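PDB 5EJY: myosin-I heavy chain from Dictyostelium discoideum, which acts as an actin-based motor with ATPase activity in the early steps of phagocytosis and adhesion, here represented by the first MyTH4-FERM domain of its tail. Local coordinates for residues V412-Q417 / A479-V484; K465-I470 / K486-I491; L128-C133 / A167-F172. All blocks are in the same frame, centred on the assembly; numbering follows the deposited sequence.

Interaction 1: residues V412-Q417 / A479-V484; sequences VVCEHQ and AFTGDV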
ATOM      1  N   VAL A 412      -3.451 -19.538   1.167  1.00 22.65           N
ATOM      2  CA  VAL A 412      -2.912 -19.208  -0.147  1.00 21.95           C
ATOM      3  C   VAL A 412      -3.398 -20.238  -1.168  1.00 28.35           C
ATOM      4  O   VAL A 412      -3.183 -21.440  -0.993  1.00 26.23           O
ATOM      5  CB  VAL A 412      -1.365 -19.212  -0.149  1.00 24.89           C
ATOM      6  CG1 VAL A 412      -0.830 -18.805  -1.524  1.00 26.24           C
ATOM      7  CG2 VAL A 412      -0.815 -18.287   0.939  1.00 27.99           C
ATOM      8  N   VAL A 413      -4.049 -19.770  -2.226  1.00 25.05           N
ATOM      9  CA  VAL A 413      -4.522 -20.658  -3.293  1.00 26.16           C
ATOM     10  C   VAL A 413      -3.372 -20.965  -4.250  1.00 26.87           C
ATOM     11  O   VAL A 413      -2.729 -20.049  -4.774  1.00 25.97           O
ATOM     12  CB  VAL A 413      -5.689 -20.024  -4.080  1.00 30.11           C
ATOM     13  CG1 VAL A 413      -6.121 -20.924  -5.249  1.00 29.81           C
ATOM     14  CG2 VAL A 413      -6.863 -19.737  -3.158  1.00 27.64           C
ATOM     15  N   CYS A 414      -3.110 -22.254  -4.477  1.00 26.61           N
ATOM     16  CA  CYS A 414      -1.986 -22.658  -5.301  1.00 22.86           C
ATOM     17  C   CYS A 414      -2.340 -23.731  -6.326  1.00 26.05           C
ATOM     18  O   CYS A 414      -3.401 -24.358  -6.273  1.00 24.44           O
ATOM     19  CB  CYS A 414      -0.836 -23.201  -4.442  1.00 26.92           C
ATOM     20  SG  CYS A 414      -0.210 -22.089  -3.192  1.00 26.65           S
ATOM     21  N   GLU A 415      -1.413 -23.940  -7.247  1.00 28.69           N
ATOM     22  CA  GLU A 415      -1.469 -25.105  -8.116  1.00 28.97           C
ATOM     23  C   GLU A 415      -0.051 -25.568  -8.408  1.00 28.03           C
ATOM     24  O   GLU A 415       0.912 -24.835  -8.190  1.00 27.06           O
ATOM     25  CB  GLU A 415      -2.234 -24.787  -9.398  1.00 34.06           C
ATOM     26  CG  GLU A 415      -1.605 -23.716 -10.259  1.00 42.26           C
ATOM     27  CD  GLU A 415      -2.554 -23.229 -11.341  1.00 53.46           C
ATOM     28  OE1 GLU A 415      -3.751 -23.028 -11.034  1.00 55.54           O
ATOM     29  OE2 GLU A 415      -2.109 -23.058 -12.496  1.00 50.59           O
ATOM     30  N   HIS A 416       0.090 -26.802  -8.877  1.00 30.87           N
ATOM     31  CA  HIS A 416       1.406 -27.303  -9.223  1.00 25.67           C
ATOM     32  C   HIS A 416       1.316 -28.071 -10.543  1.00 30.44           C
ATOM     33  O   HIS A 416       0.221 -28.412 -11.003  1.00 27.37           O
ATOM     34  CB  HIS A 416       1.989 -28.183  -8.112  1.00 28.17           C
ATOM     35  CG  HIS A 416       1.443 -29.576  -8.088  1.00 32.44           C
ATOM     36  ND1 HIS A 416       1.947 -30.586  -8.881  1.00 38.71           N
ATOM     37  CD2 HIS A 416       0.429 -30.125  -7.377  1.00 33.21           C
ATOM     38  CE1 HIS A 416       1.272 -31.699  -8.654  1.00 36.51           C
ATOM     39  NE2 HIS A 416       0.345 -31.447  -7.746  1.00 40.21           N
ATOM     40  N   GLN A 417       2.468 -28.307 -11.144  1.00 29.39           N
ATOM     41  CA  GLN A 417       2.531 -28.968 -12.444  1.00 34.96           C
ATOM     42  C   GLN A 417       3.467 -30.161 -12.401  1.00 33.27           C
ATOM     43  O   GLN A 417       4.064 -30.511 -13.414  1.00 35.54           O
ATOM     44  CB  GLN A 417       3.037 -27.981 -13.497  1.00 34.39           C
ATOM     45  CG  GLN A 417       2.227 -26.709 -13.586  1.00 41.19           C
ATOM     46  CD  GLN A 417       2.664 -25.818 -14.730  1.00 49.01           C
ATOM     47  OE1 GLN A 417       3.841 -25.799 -15.113  1.00 46.37           O
ATOM     48  NE2 GLN A 417       1.714 -25.074 -15.288  1.00 52.00           N
ATOM     49  N   ALA A 479       5.168 -24.406  -5.994  1.00 25.45           N
ATOM     50  CA  ALA A 479       3.798 -23.955  -5.811  1.00 23.67           C
ATOM     51  C   ALA A 479       3.545 -22.664  -6.577  1.00 27.60           C
ATOM     52  O   ALA A 479       4.064 -21.611  -6.215  1.00 23.26           O
ATOM     53  CB  ALA A 479       3.497 -23.738  -4.314  1.00 24.39           C
ATOM     54  N   PHE A 480       2.739 -22.756  -7.631  1.00 25.10           N
ATOM     55  CA  PHE A 480       2.324 -21.586  -8.389  1.00 24.41           C
ATOM     56  C   PHE A 480       1.175 -20.894  -7.687  1.00 23.53           C
ATOM     57  O   PHE A 480       0.252 -21.535  -7.202  1.00 25.39           O
ATOM     58  CB  PHE A 480       1.916 -21.970  -9.811  1.00 26.02           C
ATOM     59  CG  PHE A 480       3.065 -22.477 -10.632  1.00 26.30           C
ATOM     60  CD1 PHE A 480       3.939 -21.588 -11.243  1.00 27.35           C
ATOM     61  CD2 PHE A 480       3.305 -23.831 -10.739  1.00 25.12           C
ATOM     62  CE1 PHE A 480       5.010 -22.042 -11.984  1.00 30.15           C
ATOM     63  CE2 PHE A 480       4.385 -24.301 -11.492  1.00 28.20           C
ATOM     64  CZ  PHE A 480       5.233 -23.404 -12.112  1.00 26.29           C
ATOM     65  N   THR A 481       1.235 -19.571  -7.643  1.00 25.78           N
ATOM     66  CA  THR A 481       0.208 -18.812  -6.950  1.00 25.02           C
ATOM     67  C   THR A 481       0.199 -17.399  -7.502  1.00 26.05           C
ATOM     68  O   THR A 481       1.231 -16.898  -7.950  1.00 26.15           O
ATOM     69  CB  THR A 481       0.456 -18.810  -5.426  1.00 26.67           C
ATOM     70  OG1 THR A 481      -0.651 -18.189  -4.762  1.00 30.21           O
ATOM     71  CG2 THR A 481       1.758 -18.068  -5.079  1.00 26.33           C
ATOM     72  N   GLY A 482      -0.966 -16.767  -7.496  1.00 23.55           N
ATOM     73  CA  GLY A 482      -1.069 -15.415  -8.015  1.00 29.94           C
ATOM     74  C   GLY A 482      -0.382 -14.378  -7.139  1.00 30.12           C
ATOM     75  O   GLY A 482       0.079 -13.352  -7.629  1.00 35.87           O
ATOM     76  N   ASP A 483      -0.322 -14.634  -5.836  1.00 28.88           N
ATOM     77  CA  ASP A 483       0.246 -13.656  -4.900  1.00 31.20           C
ATOM     78  C   ASP A 483       1.531 -14.192  -4.286  1.00 25.07           C
ATOM     79  O   ASP A 483       1.570 -14.515  -3.101  1.00 27.04           O
ATOM     80  CB  ASP A 483      -0.758 -13.333  -3.798  1.00 26.72           C
ATOM     81  CG  ASP A 483      -0.402 -12.051  -3.011  1.00 32.67           C
ATOM     82  OD1 ASP A 483       0.741 -11.576  -3.041  1.00 31.52           O
ATOM     83  OD2 ASP A 483      -1.285 -11.529  -2.335  1.00 35.94           O
ATOM     84  N   VAL A 484       2.579 -14.268  -5.096  1.00 26.21           N
ATOM     85  CA  VAL A 484       3.859 -14.833  -4.655  1.00 28.00           C
ATOM     86  C   VAL A 484       4.414 -14.110  -3.429  1.00 28.58           C
ATOM     87  O   VAL A 484       4.912 -14.742  -2.500  1.00 24.24           O
ATOM     88  CB  VAL A 484       4.902 -14.820  -5.788  1.00 29.58           C
ATOM     89  CG1 VAL A 484       6.264 -15.332  -5.294  1.00 29.42           C
ATOM     90  CG2 VAL A 484       4.411 -15.672  -6.954  1.00 32.93           C
TER
HETATM   91  O   HOH W   1      -3.412 -18.048  -7.058  1.00 38.04           O
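Thr481 holds OG1 anti to its backbone N (chi1 -173°), and this places the hydroxyl against Val413 O. Phe480 has CG anti to its carbonyl carbon (chi1 -66°), and its ring lies beside Glu415 and Gln417. Thr481 OG1 donates to Val413 O at 2.8 Å, tilted from the carbonyl plane. A water also donates to Val413 O and accepts from Gly482 N, so this carbonyl takes two bonds close to the bridged pair. Val412 CG1 packs 3.3 Å from Thr481 OG1, the two side chains crossing at about a right angle.

Glu415 and Phe480 form an antiparallel hydrogen-bonded pair. Glu415 N donates to Phe480 O at 2.9 Å, and Phe480 N donates to Glu415 O at 2.8 Å. Cys414 CA adds a CA-H...O contact to Phe480 O at 3.1 Å. This single bridge joins strand 410-415, at one edge of the four-stranded sheet, to strand 476-480 of the three-stranded sheet. The pairing of first and last strands is characteristic of the PH-like third lobe of a FERM domain.

Cys414 SG lies 4.2 Å from Ala479 CB, next to Phe427 of strand 426-432. The Phe480 ring turns an edge to Glu415 O and His416 CA. Gln417 CG comes obliquely to the ring, 3.9 Å from CE2, and the amide plane is inclined 49° to the ring plane. A bound polyethylene glycol, probably from the crystallisation liquor, also approaches the Phe480 side chain. The His416 ring is held outside the pairing, with NE2 bonded to Tyr423 O and ND1 to Ser418 N.

Interaction 2: residues K465-I470 / K486-I491; sequences KSVSII and KLVSLI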
ATOM      1  N   LYS A 465       5.951 -16.167 -10.382  1.00 28.36           N
ATOM      2  CA  LYS A 465       4.707 -16.930 -10.346  1.00 30.06           C
ATOM      3  C   LYS A 465       4.668 -18.084  -9.347  1.00 26.58           C
ATOM      4  O   LYS A 465       3.646 -18.744  -9.211  1.00 24.42           O
ATOM      5  CB  LYS A 465       4.397 -17.472 -11.743  1.00 32.15           C
ATOM      6  CG  LYS A 465       4.064 -16.382 -12.757  1.00 36.52           C
ATOM      7  CD  LYS A 465       3.736 -16.970 -14.116  1.00 36.27           C
ATOM      8  CE  LYS A 465       2.458 -17.790 -14.073  1.00 42.39           C
ATOM      9  NZ  LYS A 465       2.147 -18.400 -15.396  1.00 40.75           N
ATOM     10  N   SER A 466       5.767 -18.337  -8.650  1.00 28.31           N
ATOM     11  CA  SER A 466       5.810 -19.516  -7.794  1.00 29.13           C
ATOM     12  C   SER A 466       6.764 -19.358  -6.629  1.00 28.38           C
ATOM     13  O   SER A 466       7.609 -18.462  -6.615  1.00 26.76           O
ATOM     14  CB  SER A 466       6.244 -20.735  -8.617  1.00 24.34           C
ATOM     15  OG  SER A 466       7.613 -20.611  -8.983  1.00 27.64           O
ATOM     16  N   VAL A 467       6.617 -20.241  -5.650  1.00 26.11           N
ATOM     17  CA  VAL A 467       7.598 -20.387  -4.585  1.00 23.60           C
ATOM     18  C   VAL A 467       7.950 -21.870  -4.525  1.00 24.17           C
ATOM     19  O   VAL A 467       7.071 -22.726  -4.559  1.00 25.95           O
ATOM     20  CB  VAL A 467       7.055 -19.939  -3.217  1.00 23.58           C
ATOM     21  CG1 VAL A 467       8.128 -20.097  -2.134  1.00 24.48           C
ATOM     22  CG2 VAL A 467       6.576 -18.473  -3.279  1.00 21.83           C
ATOM     23  N   SER A 468       9.236 -22.156  -4.426  1.00 23.20           N
ATOM     24  CA  SER A 468       9.715 -23.530  -4.363  1.00 27.34           C
ATOM     25  C   SER A 468       9.977 -23.945  -2.922  1.00 24.63           C
ATOM     26  O   SER A 468      10.863 -23.415  -2.250  1.00 29.89           O
ATOM     27  CB  SER A 468      10.963 -23.675  -5.227  1.00 26.52           C
ATOM     28  OG  SER A 468      10.584 -23.603  -6.590  1.00 28.23           O
ATOM     29  N   ILE A 469       9.172 -24.882  -2.450  1.00 23.89           N
ATOM     30  CA  ILE A 469       9.199 -25.279  -1.055  1.00 27.65           C
ATOM     31  C   ILE A 469       9.797 -26.676  -0.953  1.00 30.16           C
ATOM     32  O   ILE A 469       9.453 -27.555  -1.737  1.00 25.70           O
ATOM     33  CB  ILE A 469       7.779 -25.275  -0.489  1.00 28.34           C
ATOM     34  CG1 ILE A 469       7.248 -23.832  -0.436  1.00 31.69           C
ATOM     35  CG2 ILE A 469       7.737 -25.917   0.878  1.00 35.63           C
ATOM     36  CD1 ILE A 469       5.796 -23.737  -0.843  1.00 33.00           C
ATOM     37  N   ILE A 470      10.696 -26.871   0.003  1.00 29.28           N
ATOM     38  CA  ILE A 470      11.397 -28.149   0.112  1.00 31.76           C
ATOM     39  C   ILE A 470      10.641 -29.102   1.019  1.00 34.40           C
ATOM     40  O   ILE A 470      10.288 -28.758   2.161  1.00 33.86           O
ATOM     41  CB  ILE A 470      12.822 -27.969   0.641  1.00 31.95           C
ATOM     42  CG1 ILE A 470      13.581 -26.946  -0.200  1.00 37.72           C
ATOM     43  CG2 ILE A 470      13.571 -29.312   0.660  1.00 30.67           C
ATOM     44  CD1 ILE A 470      13.858 -27.404  -1.600  1.00 35.05           C
ATOM     45  N   LYS A 486       2.913 -12.689  -0.980  1.00 22.75           N
ATOM     46  CA  LYS A 486       2.208 -13.128   0.217  0.74 24.64           C
ATOM     47  C   LYS A 486       2.791 -14.444   0.724  1.00 23.82           C
ATOM     48  O   LYS A 486       3.087 -14.586   1.911  1.00 24.76           O
ATOM     49  CB  LYS A 486       0.706 -13.293  -0.050  0.74 25.34           C
ATOM     50  CG  LYS A 486      -0.096 -13.668   1.189  0.74 25.52           C
ATOM     51  CD  LYS A 486      -1.578 -13.889   0.886  1.00 31.35           C
ATOM     52  CE  LYS A 486      -2.354 -14.274   2.163  1.00 36.74           C
ATOM     53  NZ  LYS A 486      -3.820 -14.554   1.954  1.00 35.64           N
ATOM     54  N   LEU A 487       2.957 -15.402  -0.183  1.00 24.48           N
ATOM     55  CA  LEU A 487       3.473 -16.714   0.211  1.00 20.80           C
ATOM     56  C   LEU A 487       4.901 -16.608   0.764  1.00 21.38           C
ATOM     57  O   LEU A 487       5.195 -17.144   1.827  1.00 23.59           O
ATOM     58  CB  LEU A 487       3.411 -17.686  -0.968  1.00 19.73           C
ATOM     59  CG  LEU A 487       3.863 -19.118  -0.659  1.00 22.05           C
ATOM     60  CD1 LEU A 487       3.148 -19.636   0.585  1.00 22.46           C
ATOM     61  CD2 LEU A 487       3.578 -20.005  -1.856  1.00 23.80           C
ATOM     62  N   VAL A 488       5.784 -15.917   0.047  1.00 22.77           N
ATOM     63  CA  VAL A 488       7.158 -15.715   0.513  1.00 21.86           C
ATOM     64  C   VAL A 488       7.199 -15.036   1.885  1.00 26.13           C
ATOM     65  O   VAL A 488       7.906 -15.486   2.794  1.00 22.88           O
ATOM     66  CB  VAL A 488       7.988 -14.876  -0.492  1.00 25.99           C
ATOM     67  CG1 VAL A 488       9.335 -14.444   0.128  1.00 27.32           C
ATOM     68  CG2 VAL A 488       8.214 -15.652  -1.795  1.00 26.42           C
ATOM     69  N   SER A 489       6.451 -13.945   2.045  1.00 22.62           N
ATOM     70  CA  SER A 489       6.499 -13.215   3.310  1.00 24.63           C
ATOM     71  C   SER A 489       5.889 -14.015   4.458  1.00 21.26           C
ATOM     72  O   SER A 489       6.340 -13.913   5.591  1.00 23.35           O
ATOM     73  CB  SER A 489       5.847 -11.817   3.193  1.00 25.27           C
ATOM     74  OG  SER A 489       4.459 -11.926   2.951  1.00 26.51           O
ATOM     75  N   LEU A 490       4.871 -14.821   4.174  1.00 19.31           N
ATOM     76  CA  LEU A 490       4.301 -15.669   5.219  1.00 23.02           C
ATOM     77  C   LEU A 490       5.353 -16.661   5.700  1.00 24.64           C
ATOM     78  O   LEU A 490       5.525 -16.873   6.896  1.00 25.86           O
ATOM     79  CB  LEU A 490       3.087 -16.436   4.700  1.00 24.17           C
ATOM     80  CG  LEU A 490       1.797 -15.641   4.512  1.00 23.29           C
ATOM     81  CD1 LEU A 490       0.735 -16.512   3.832  1.00 22.84           C
ATOM     82  CD2 LEU A 490       1.305 -15.123   5.869  1.00 23.19           C
ATOM     83  N   ILE A 491       6.067 -17.276   4.764  1.00 22.49           N
ATOM     84  CA  ILE A 491       7.081 -18.243   5.162  1.00 24.11           C
ATOM     85  C   ILE A 491       8.141 -17.557   6.019  1.00 28.96           C
ATOM     86  O   ILE A 491       8.499 -18.045   7.097  1.00 24.05           O
ATOM     87  CB  ILE A 491       7.713 -18.941   3.956  1.00 26.03           C
ATOM     88  CG1 ILE A 491       6.646 -19.784   3.248  1.00 23.63           C
ATOM     89  CG2 ILE A 491       8.894 -19.819   4.416  1.00 27.25           C
ATOM     90  CD1 ILE A 491       7.115 -20.461   1.947  1.00 27.63           C
TER
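The bond from Leu490 N to Lys486 O, 2.9 Å, belongs to the helix that carries Leu487, Val488 and Ile491 against Val467 and Ile469. The helix is the C-terminal one, 484-499, of the PH-like third FERM lobe. In this fold the final helix caps one open end between the two sheets. Helix 486-491 and strand 466-470 run at 36° to each other, with 8.9 Å between their axes.

The contact is wholly apolar. Val467 is the central residue. Its CG2 sits 3.6 Å from Val488 CG2. The same methyl of Val467, CG2, lies 3.7 Å from Leu487 CD2, so it touches two neighbouring helix residues. Leu487 has CG anti to its backbone N (chi1 -177°), which brings CG toward Val467 CG2. Beyond it, Leu487 CD2 also packs on Val467 CB. The Val467 and Leu487 side chains meet at a slant.

Ile469 and Ile491 form the second pair, two residues further along the strand and one turn further along the helix. Strand 426-432 of the other sheet covers the same core: Leu429 touches Ile469 and Leu487, and Leu431 touches Ile491. Val488, which is partly exposed, also touches Ser462 of strand 461-462. Ile491 CD1 reaches both strand residues, 4.1 Å from Ile469 CG1 and 4.2 Å from Val467 CG1.

Interaction 3: residues L128-C133 / A167-F172; sequences LIHFTC and AQASYF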
ATOM      1  N   LEU A 128       6.456  22.811  -6.512  1.00 22.65           N
ATOM      2  CA  LEU A 128       7.340  21.893  -7.228  1.00 26.33           C
ATOM      3  C   LEU A 128       8.396  21.292  -6.323  1.00 23.90           C
ATOM      4  O   LEU A 128       8.685  20.100  -6.402  1.00 23.73           O
ATOM      5  CB  LEU A 128       8.036  22.598  -8.390  1.00 23.34           C
ATOM      6  CG  LEU A 128       7.143  23.004  -9.561  1.00 27.24           C
ATOM      7  CD1 LEU A 128       7.943  23.786 -10.612  1.00 27.64           C
ATOM      8  CD2 LEU A 128       6.496  21.760 -10.183  1.00 28.77           C
ATOM      9  N   ILE A 129       8.999  22.128  -5.482  1.00 20.66           N
ATOM     10  CA  ILE A 129       9.983  21.648  -4.524  1.00 22.79           C
ATOM     11  C   ILE A 129       9.356  20.567  -3.640  1.00 22.82           C
ATOM     12  O   ILE A 129       9.949  19.513  -3.395  1.00 21.17           O
ATOM     13  CB  ILE A 129      10.544  22.833  -3.680  1.00 23.59           C
ATOM     14  CG1 ILE A 129      11.614  23.586  -4.482  1.00 22.55           C
ATOM     15  CG2 ILE A 129      11.157  22.348  -2.389  1.00 21.24           C
ATOM     16  CD1 ILE A 129      11.980  24.996  -3.874  1.00 22.37           C
ATOM     17  N   HIS A 130       8.140  20.827  -3.182  1.00 20.05           N
ATOM     18  CA  HIS A 130       7.442  19.912  -2.293  1.00 21.35           C
ATOM     19  C   HIS A 130       7.064  18.604  -3.023  1.00 20.74           C
ATOM     20  O   HIS A 130       7.219  17.517  -2.462  1.00 20.68           O
ATOM     21  CB  HIS A 130       6.210  20.619  -1.709  1.00 18.68           C
ATOM     22  CG  HIS A 130       5.554  19.880  -0.585  1.00 20.47           C
ATOM     23  ND1 HIS A 130       4.346  20.269  -0.049  1.00 19.97           N
ATOM     24  CD2 HIS A 130       5.926  18.767   0.093  1.00 21.64           C
ATOM     25  CE1 HIS A 130       4.001  19.428   0.910  1.00 24.37           C
ATOM     26  NE2 HIS A 130       4.940  18.507   1.015  1.00 20.89           N
ATOM     27  N   PHE A 131       6.600  18.706  -4.272  1.00 20.37           N
ATOM     28  CA  PHE A 131       6.306  17.502  -5.073  1.00 21.19           C
ATOM     29  C   PHE A 131       7.571  16.661  -5.187  1.00 21.63           C
ATOM     30  O   PHE A 131       7.528  15.435  -5.101  1.00 19.89           O
ATOM     31  CB  PHE A 131       5.883  17.848  -6.508  1.00 21.59           C
ATOM     32  CG  PHE A 131       4.622  18.673  -6.612  1.00 21.53           C
ATOM     33  CD1 PHE A 131       3.572  18.495  -5.725  1.00 24.34           C
ATOM     34  CD2 PHE A 131       4.486  19.607  -7.630  1.00 22.13           C
ATOM     35  CE1 PHE A 131       2.414  19.246  -5.837  1.00 25.90           C
ATOM     36  CE2 PHE A 131       3.329  20.380  -7.744  1.00 28.81           C
ATOM     37  CZ  PHE A 131       2.294  20.202  -6.842  1.00 26.85           C
ATOM     38  N   THR A 132       8.700  17.328  -5.411  1.00 19.93           N
ATOM     39  CA  THR A 132       9.950  16.629  -5.677  1.00 20.19           C
ATOM     40  C   THR A 132      10.450  15.953  -4.413  1.00 20.78           C
ATOM     41  O   THR A 132      10.831  14.790  -4.445  1.00 19.45           O
ATOM     42  CB  THR A 132      11.030  17.598  -6.255  1.00 19.93           C
ATOM     43  OG1 THR A 132      10.500  18.230  -7.422  1.00 20.81           O
ATOM     44  CG2 THR A 132      12.308  16.833  -6.645  1.00 21.76           C
ATOM     45  N   CYS A 133      10.437  16.685  -3.299  1.00 20.48           N
ATOM     46  CA  CYS A 133      10.821  16.118  -2.011  1.00 19.32           C
ATOM     47  C   CYS A 133       9.974  14.892  -1.637  1.00 20.20           C
ATOM     48  O   CYS A 133      10.453  13.997  -0.929  1.00 18.60           O
ATOM     49  CB  CYS A 133      10.690  17.169  -0.909  1.00 19.54           C
ATOM     50  SG  CYS A 133      11.980  18.453  -0.993  1.00 21.46           S
ATOM     51  N   ALA A 167       7.850  24.884   2.477  1.00 26.18           N
ATOM     52  CA  ALA A 167       9.223  24.594   2.859  1.00 22.78           C
ATOM     53  C   ALA A 167       9.272  23.699   4.087  1.00 24.06           C
ATOM     54  O   ALA A 167      10.056  22.757   4.139  1.00 22.96           O
ATOM     55  CB  ALA A 167      10.025  25.889   3.088  1.00 26.11           C
ATOM     56  N   GLN A 168       8.445  23.994   5.085  1.00 24.75           N
ATOM     57  CA  GLN A 168       8.405  23.136   6.260  1.00 21.68           C
ATOM     58  C   GLN A 168       7.940  21.714   5.909  1.00 19.59           C
ATOM     59  O   GLN A 168       8.494  20.750   6.409  1.00 21.51           O
ATOM     60  CB  GLN A 168       7.490  23.713   7.340  1.00 23.52           C
ATOM     61  CG  GLN A 168       8.043  24.976   7.979  1.00 30.10           C
ATOM     62  CD  GLN A 168       7.267  25.365   9.224  1.00 42.20           C
ATOM     63  OE1 GLN A 168       6.115  25.799   9.139  1.00 41.55           O
ATOM     64  NE2 GLN A 168       7.884  25.183  10.389  1.00 43.17           N
ATOM     65  N   ALA A 169       6.916  21.604   5.077  1.00 22.69           N
ATOM     66  CA  ALA A 169       6.397  20.278   4.696  1.00 23.10           C
ATOM     67  C   ALA A 169       7.401  19.508   3.832  1.00 22.78           C
ATOM     68  O   ALA A 169       7.458  18.268   3.877  1.00 23.92           O
ATOM     69  CB  ALA A 169       5.070  20.415   3.984  1.00 25.46           C
ATOM     70  N   SER A 170       8.196  20.243   3.054  1.00 23.27           N
ATOM     71  CA  SER A 170       9.236  19.632   2.221  1.00 24.69           C
ATOM     72  C   SER A 170      10.341  19.073   3.089  1.00 25.12           C
ATOM     73  O   SER A 170      10.792  17.965   2.878  1.00 21.41           O
ATOM     74  CB  SER A 170       9.847  20.642   1.245  1.00 19.15           C
ATOM     75  OG  SER A 170       8.901  21.075   0.290  1.00 24.06           O
ATOM     76  N   TYR A 171      10.790  19.851   4.070  1.00 26.09           N
ATOM     77  CA  TYR A 171      11.840  19.373   4.957  1.00 19.80           C
ATOM     78  C   TYR A 171      11.380  18.135   5.714  1.00 21.22           C
ATOM     79  O   TYR A 171      12.119  17.159   5.841  1.00 21.32           O
ATOM     80  CB  TYR A 171      12.236  20.470   5.962  1.00 26.05           C
ATOM     81  CG  TYR A 171      13.464  20.112   6.763  1.00 28.60           C
ATOM     82  CD1 TYR A 171      14.729  20.270   6.226  1.00 30.66           C
ATOM     83  CD2 TYR A 171      13.360  19.619   8.060  1.00 32.86           C
ATOM     84  CE1 TYR A 171      15.862  19.949   6.950  1.00 34.96           C
ATOM     85  CE2 TYR A 171      14.485  19.296   8.795  1.00 30.86           C
ATOM     86  CZ  TYR A 171      15.736  19.466   8.234  1.00 39.01           C
ATOM     87  OH  TYR A 171      16.871  19.144   8.942  1.00 36.39           O
ATOM     88  N   PHE A 172      10.162  18.194   6.237  1.00 22.21           N
ATOM     89  CA  PHE A 172       9.623  17.069   6.998  1.00 21.78           C
ATOM     90  C   PHE A 172       9.474  15.810   6.115  1.00 19.48           C
ATOM     91  O   PHE A 172       9.823  14.712   6.534  1.00 20.15           O
ATOM     92  CB  PHE A 172       8.281  17.451   7.623  1.00 19.97           C
ATOM     93  CG  PHE A 172       7.704  16.380   8.518  1.00 27.33           C
ATOM     94  CD1 PHE A 172       8.376  15.974   9.663  1.00 26.17           C
ATOM     95  CD2 PHE A 172       6.494  15.778   8.209  1.00 24.16           C
ATOM     96  CE1 PHE A 172       7.847  14.980  10.485  1.00 32.12           C
ATOM     97  CE2 PHE A 172       5.959  14.778   9.030  1.00 26.78           C
ATOM     98  CZ  PHE A 172       6.635  14.382  10.166  1.00 27.24           C
TER
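Helices 128-133 and 167-172 run nearly parallel, 13° between their directions and 8.8 Å between their axes, with His130 CA and Ser170 CA only 4.9 Å apart. Small side chains on helix 167-172, Ala169 and Ser170, are consistent with this close approach.

Ser170 is the middle of the contact. Its OG is anti to the carbonyl carbon (chi1 -66°) and lies 3.2 Å from His130 CA and 3.4 Å from His130 CB. The hydroxyl is hydrogen-bonded to Ser166 O, one turn back in its own helix. This buried polar group is thus satisfied without a partner on helix 128-133. Ile129 CG2 touches the same oxygen, Ser170 OG, at 3.7 Å. On the CB side, Cys133 SG packs 3.8 Å from Ser170 CB.

His130 reaches across to the other helix. Its CG is anti to the backbone N (chi1 -169°), and the ring has Ser170 N over one face. Ala169 CB comes obliquely to the far end of the His130 ring, 3.4 Å from CE1. Asn198 touches both His130 and Ala169, and Ile195 of helix 189-196 also packs on the histidine.

Further helices enclose the pair. Ile129 and Cys133 both rest on Phe146 of helix 143-155. Ile129 also touches Leu109 of helix 102-112. Within helix 128-133, Leu128 O accepts from both Thr132 OG1, at 2.8 Å, and Thr132 N, which reach it from opposite faces of its plane. Close packing of helices 119-133 and 161-180 among neighbouring helices belongs to the all-helical core of the MyTH4 domain.

Interaction 3 comes first along the chain and lies in the MyTH4 domain. Interactions 1 and 2 follow in the FERM domain, across the centre of the chain. Their centres are about 42 Å and 39 Å from that of interaction 3, and the nearest atoms are about 27 Å away in both cases. Interactions 1 and 2 are about 9 Å apart between centres and touch. Their segments alternate along the chain, in the order 412-417, 465-470, 479-484, 486-491. Strands 466-470 and 476-480 are neighbours in one sheet, and helix 484-499 follows directly. One contact joins the two sheets of the lobe; the other packs the final helix on them.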